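Local coordinates for protein aminotransferase AspB (Helicobacter pylori 26695, PDB 3EZS) that probably transfers amino groups between amino acids and keto acids as a class I and II aminotransferase that uses pyridoxal 5'-phosphate, at residues Glu174-Trp179 with Pro204-Leu209; Ser178-Ala183 with Met213-Glu218. All coordinates share one frame; numbering follows the deposited sequence.

Interaction 1: Glu174-Trp179 with Pro204-Leu209; sequences EELISW and PPPSLL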
loop_
_atom_site.group_PDB
_atom_site.type_symbol
_atom_site.label_atom_id
_atom_site.label_comp_id
_atom_site.label_asym_id
_atom_site.label_seq_id
_atom_site.Cartn_x
_atom_site.Cartn_y
_atom_site.Cartn_z
ATOM N N GLU A 174 29.123 18.524 -2.908
ATOM C CA GLU A 174 30.423 17.860 -2.859
ATOM C C GLU A 174 30.393 16.598 -2.002
ATOM O O GLU A 174 31.020 15.598 -2.338
ATOM C CB GLU A 174 31.518 18.821 -2.351
ATOM C CG GLU A 174 31.853 20.003 -3.276
ATOM C CD GLU A 174 30.822 21.160 -3.285
ATOM O OE1 GLU A 174 29.879 21.206 -2.447
ATOM O OE2 GLU A 174 30.973 22.048 -4.156
ATOM N N GLU A 175 29.676 16.657 -0.890
ATOM C CA GLU A 175 29.511 15.502 -0.004
ATOM C C GLU A 175 28.755 14.399 -0.719
ATOM O O GLU A 175 29.142 13.237 -0.638
ATOM C CB GLU A 175 28.795 15.901 1.303
ATOM C CG GLU A 175 29.680 16.757 2.170
ATOM C CD GLU A 175 29.055 17.231 3.458
ATOM O OE1 GLU A 175 28.000 17.904 3.457
ATOM O OE2 GLU A 175 29.693 16.995 4.491
ATOM N N LEU A 176 27.682 14.767 -1.417
ATOM C CA LEU A 176 26.868 13.795 -2.164
ATOM C C LEU A 176 27.679 13.157 -3.286
ATOM O O LEU A 176 27.526 11.972 -3.567
ATOM C CB LEU A 176 25.581 14.441 -2.714
ATOM C CG LEU A 176 24.514 14.954 -1.700
ATOM C CD1 LEU A 176 23.461 15.811 -2.376
ATOM C CD2 LEU A 176 23.843 13.831 -0.941
ATOM N N ILE A 177 28.546 13.940 -3.913
ATOM C CA ILE A 177 29.416 13.448 -5.003
ATOM C C ILE A 177 30.336 12.339 -4.496
ATOM O O ILE A 177 30.485 11.306 -5.161
ATOM C CB ILE A 177 30.224 14.597 -5.655
ATOM C CG1 ILE A 177 29.294 15.454 -6.526
ATOM C CG2 ILE A 177 31.357 14.044 -6.536
ATOM C CD1 ILE A 177 29.918 16.833 -6.984
ATOM N N SER A 178 30.916 12.541 -3.304
ATOM C CA SER A 178 31.776 11.529 -2.679
ATOM C C SER A 178 31.031 10.224 -2.462
ATOM O O SER A 178 31.573 9.156 -2.729
ATOM C CB SER A 178 32.322 12.007 -1.337
ATOM O OG SER A 178 33.167 13.127 -1.503
ATOM N N TRP A 179 29.795 10.319 -1.985
ATOM C CA TRP A 179 28.972 9.131 -1.768
ATOM C C TRP A 179 28.671 8.417 -3.077
ATOM O O TRP A 179 28.728 7.198 -3.126
ATOM C CB TRP A 179 27.669 9.461 -1.056
ATOM C CG TRP A 179 27.776 9.550 0.429
ATOM C CD1 TRP A 179 27.738 10.678 1.184
ATOM C CD2 TRP A 179 27.942 8.455 1.347
ATOM N NE1 TRP A 179 27.862 10.363 2.504
ATOM C CE2 TRP A 179 27.982 9.004 2.641
ATOM C CE3 TRP A 179 28.027 7.067 1.200
ATOM C CZ2 TRP A 179 28.121 8.215 3.793
ATOM C CZ3 TRP A 179 28.176 6.279 2.350
ATOM C CH2 TRP A 179 28.220 6.861 3.624
ATOM N N PRO A 204 18.138 26.378 -1.691
ATOM C CA PRO A 204 17.543 25.052 -1.723
ATOM C C PRO A 204 18.588 23.943 -1.604
ATOM O O PRO A 204 19.668 24.082 -2.139
ATOM C CB PRO A 204 16.854 24.991 -3.097
ATOM C CG PRO A 204 16.895 26.382 -3.643
ATOM C CD PRO A 204 18.028 27.071 -2.988
ATOM N N PRO A 205 18.280 22.860 -0.882
ATOM C CA PRO A 205 19.258 21.773 -0.775
ATOM C C PRO A 205 19.414 20.982 -2.088
ATOM O O PRO A 205 18.477 20.879 -2.877
ATOM C CB PRO A 205 18.654 20.875 0.298
ATOM C CG PRO A 205 17.177 21.083 0.144
ATOM C CD PRO A 205 17.049 22.560 -0.122
ATOM N N PRO A 206 20.600 20.419 -2.330
ATOM C CA PRO A 206 20.756 19.681 -3.569
ATOM C C PRO A 206 20.223 18.249 -3.517
ATOM O O PRO A 206 20.221 17.610 -2.450
ATOM C CB PRO A 206 22.260 19.667 -3.763
ATOM C CG PRO A 206 22.832 19.745 -2.377
ATOM C CD PRO A 206 21.830 20.441 -1.522
ATOM N N SER A 207 19.734 17.759 -4.656
ATOM C CA SER A 207 19.343 16.349 -4.762
ATOM C C SER A 207 20.590 15.516 -5.031
ATOM O O SER A 207 21.535 15.981 -5.642
ATOM C CB SER A 207 18.374 16.114 -5.908
ATOM O OG SER A 207 18.124 14.733 -6.089
ATOM N N LEU A 208 20.570 14.276 -4.573
ATOM C CA LEU A 208 21.643 13.320 -4.840
ATOM C C LEU A 208 21.783 13.039 -6.357
ATOM O O LEU A 208 22.862 12.639 -6.825
ATOM C CB LEU A 208 21.370 12.018 -4.037
ATOM C CG LEU A 208 22.292 10.801 -4.162
ATOM C CD1 LEU A 208 23.764 11.143 -3.817
ATOM C CD2 LEU A 208 21.781 9.634 -3.289
ATOM N N LEU A 209 20.704 13.214 -7.128
ATOM C CA LEU A 209 20.793 13.019 -8.594
ATOM C C LEU A 209 21.583 14.151 -9.265
ATOM O O LEU A 209 22.160 13.961 -10.364
ATOM C CB LEU A 209 19.420 12.814 -9.256
ATOM C CG LEU A 209 18.552 11.629 -8.792
ATOM C CD1 LEU A 209 17.421 11.353 -9.800
ATOM C CD2 LEU A 209 19.377 10.362 -8.589
#

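Interaction 2: Ser178-Ala183 with Met213-Glu218; sequences SWVKLA and MLAGNE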
loop_
_atom_site.group_PDB
_atom_site.type_symbol
_atom_site.label_atom_id
_atom_site.label_comp_id
_atom_site.label_asym_id
_atom_site.label_seq_id
_atom_site.Cartn_x
_atom_site.Cartn_y
_atom_site.Cartn_z
ATOM N N SER A 178 30.916 12.541 -3.304
ATOM C CA SER A 178 31.776 11.529 -2.679
ATOM C C SER A 178 31.031 10.224 -2.462
ATOM O O SER A 178 31.573 9.156 -2.729
ATOM C CB SER A 178 32.322 12.007 -1.337
ATOM O OG SER A 178 33.167 13.127 -1.503
ATOM N N TRP A 179 29.795 10.319 -1.985
ATOM C CA TRP A 179 28.972 9.131 -1.768
ATOM C C TRP A 179 28.671 8.417 -3.077
ATOM O O TRP A 179 28.728 7.198 -3.126
ATOM C CB TRP A 179 27.669 9.461 -1.056
ATOM C CG TRP A 179 27.776 9.550 0.429
ATOM C CD1 TRP A 179 27.738 10.678 1.184
ATOM C CD2 TRP A 179 27.942 8.455 1.347
ATOM N NE1 TRP A 179 27.862 10.363 2.504
ATOM C CE2 TRP A 179 27.982 9.004 2.641
ATOM C CE3 TRP A 179 28.027 7.067 1.200
ATOM C CZ2 TRP A 179 28.121 8.215 3.793
ATOM C CZ3 TRP A 179 28.176 6.279 2.350
ATOM C CH2 TRP A 179 28.220 6.861 3.624
ATOM N N VAL A 180 28.364 9.162 -4.133
ATOM C CA VAL A 180 28.087 8.541 -5.423
ATOM C C VAL A 180 29.314 7.749 -5.885
ATOM O O VAL A 180 29.201 6.594 -6.301
ATOM C CB VAL A 180 27.650 9.585 -6.490
ATOM C CG1 VAL A 180 27.694 8.991 -7.903
ATOM C CG2 VAL A 180 26.265 10.133 -6.162
ATOM N N LYS A 181 30.487 8.365 -5.789
ATOM C CA LYS A 181 31.732 7.699 -6.179
ATOM C C LYS A 181 32.018 6.439 -5.348
ATOM O O LYS A 181 32.508 5.436 -5.877
ATOM C CB LYS A 181 32.901 8.681 -6.107
ATOM C CG LYS A 181 32.827 9.789 -7.173
ATOM C CD LYS A 181 34.002 10.753 -7.090
ATOM C CE LYS A 181 33.933 11.854 -8.152
ATOM N NZ LYS A 181 34.063 11.321 -9.536
ATOM N N LEU A 182 31.737 6.487 -4.048
ATOM C CA LEU A 182 31.892 5.296 -3.208
ATOM C C LEU A 182 30.915 4.183 -3.635
ATOM O O LEU A 182 31.305 3.025 -3.750
ATOM C CB LEU A 182 31.711 5.641 -1.738
ATOM C CG LEU A 182 32.852 6.503 -1.174
ATOM C CD1 LEU A 182 32.485 7.027 0.213
ATOM C CD2 LEU A 182 34.198 5.739 -1.162
ATOM N N ALA A 183 29.664 4.549 -3.902
ATOM C CA ALA A 183 28.650 3.604 -4.362
ATOM C C ALA A 183 29.100 2.904 -5.650
ATOM O O ALA A 183 28.910 1.699 -5.810
ATOM C CB ALA A 183 27.324 4.324 -4.595
HETATM N N MSE A 213 24.985 13.777 -11.854
HETATM C CA MSE A 213 25.274 14.492 -13.087
HETATM C C MSE A 213 26.715 15.015 -13.078
HETATM O O MSE A 213 27.402 14.953 -14.098
HETATM C CB MSE A 213 24.333 15.678 -13.275
HETATM C CG MSE A 213 22.854 15.359 -13.327
HETATM SE SE MSE A 213 22.327 14.137 -14.704
HETATM C CE MSE A 213 22.827 15.193 -16.266
ATOM N N LEU A 214 27.162 15.509 -11.926
ATOM C CA LEU A 214 28.512 16.072 -11.780
ATOM C C LEU A 214 29.608 15.050 -11.480
ATOM O O LEU A 214 30.780 15.413 -11.486
ATOM C CB LEU A 214 28.530 17.143 -10.672
ATOM C CG LEU A 214 27.733 18.418 -10.955
ATOM C CD1 LEU A 214 27.556 19.209 -9.687
ATOM C CD2 LEU A 214 28.406 19.257 -12.052
ATOM N N ALA A 215 29.241 13.798 -11.211
ATOM C CA ALA A 215 30.210 12.738 -10.910
ATOM C C ALA A 215 30.353 11.768 -12.070
ATOM O O ALA A 215 30.870 10.671 -11.870
ATOM C CB ALA A 215 29.781 11.967 -9.661
ATOM N N GLY A 216 29.897 12.153 -13.266
ATOM C CA GLY A 216 29.949 11.278 -14.438
ATOM C C GLY A 216 28.999 10.075 -14.391
ATOM O O GLY A 216 29.273 9.044 -15.007
ATOM N N ASN A 217 27.878 10.213 -13.684
ATOM C CA ASN A 217 26.914 9.128 -13.507
ATOM C C ASN A 217 25.502 9.591 -13.882
ATOM O O ASN A 217 24.542 9.464 -13.121
ATOM C CB ASN A 217 26.967 8.617 -12.056
ATOM C CG ASN A 217 26.097 7.410 -11.837
ATOM O OD1 ASN A 217 25.946 6.569 -12.725
ATOM N ND2 ASN A 217 25.509 7.315 -10.651
ATOM N N GLU A 218 25.406 10.074 -15.112
ATOM C CA GLU A 218 24.200 10.633 -15.697
ATOM C C GLU A 218 23.062 9.612 -15.883
ATOM O O GLU A 218 21.903 9.995 -16.046
ATOM C CB GLU A 218 24.604 11.302 -17.016
ATOM C CG GLU A 218 23.526 12.104 -17.706
#

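Interaction 1: Glu174-Trp179 with Pro204-Leu209
L176 on helix 173-186 faces L208 at the start of helix 208-214, and their CA atoms lie 5.9 Å apart. No hydrogen bond joins the two segments; the contact is apolar packing. L176 carries the helix side of it alone. Chi1 (-65°) swings L176 CG beside the backbone N, and chi2 (168°) turns the two methyls to different partners. L176 CD1 reaches the proline-rich loop, 3.7 Å from the carbonyl O of P206 and 4.0 Å from CG of the P206 ring. L176 CD2 turns to L208 and lies 3.9 Å from L208 CD1. L208 CD1 also rests 3.9 Å from L176 CB, so it packs against the root of the side chain as well as one tip. The L208 end is held by an N-cap. S207 OG accepts from L209 N at 3.2 Å, with an N-H...O angle of 160°. S207 OG is also hydrogen-bonded to E194, whose carboxylate takes the L208 N-H too. The contact is buried. L208 also packs on V223 and V225 of strand 223-228, while L176 touches A211 one turn further along helix 208-214. The pair thus joins two helices beside the large mixed sheet.

Interaction 2: Ser178-Ala183 with Met213-Glu218
This contact belongs to the helix layer beside the seven-stranded mixed sheet of the large domain, the core of the fold in this aminotransferase family. Helix 173-186 meets the turn that ends helix 208-214. V180 and K181 face A215 and N217, and the nearest CA atoms, those of K181 and A215, are 7.1 Å apart. V180 is the buried centre of the helix side. Its chi1 of 166° holds CG1 anti to the backbone N and directs this methyl at the turn. There V180 CG1 touches two side chains, A215 CB at 4.0 Å and N217 ND2 at 3.9 Å. The second is a van der Waals contact, since a methyl offers the amide no acceptor. N217 ND2 instead donates to the backbone O of K221, so the buried amide nitrogen is satisfied within the chain. K181 lies on the solvent-exposed side. Its chain is extended up to CE and bends at chi4, -65°. This leaves K181 NZ 4.0 Å from the carbonyl O of A215 and 4.3 Å from A215 CB, a loose approach with no hydrogen bond. Around the contact, V180 also packs on L208, A211 and C212 of helix 208-214. N217 reaches L184 of helix 173-186, and A215 touches I177 one turn before K181. W179 and A183 pack on L190 of strand 189-193, which places helix 173-186 against the sheet.

Interactions 1 and 2 are successive parts of one interface between helix 173-186 and helix 208-214, with centres about 9 Å apart. Interaction 1 lies at the start of helix 208-214 and interaction 2 at its end. Their segments on the first helix overlap at S178 and W179. Direct packing joins them: L208 CD1 of interaction 1 is 3.6 Å from V180 CG2 of interaction 2. I177 adds a second bridge, with I177 CD1 4.0 Å from L214 CB and I177 CG2 4.1 Å from A215 CB. Interaction 1 is the more buried; interaction 2 runs out to solvent at K181. Neither contact includes a cofactor or a residue of another chain.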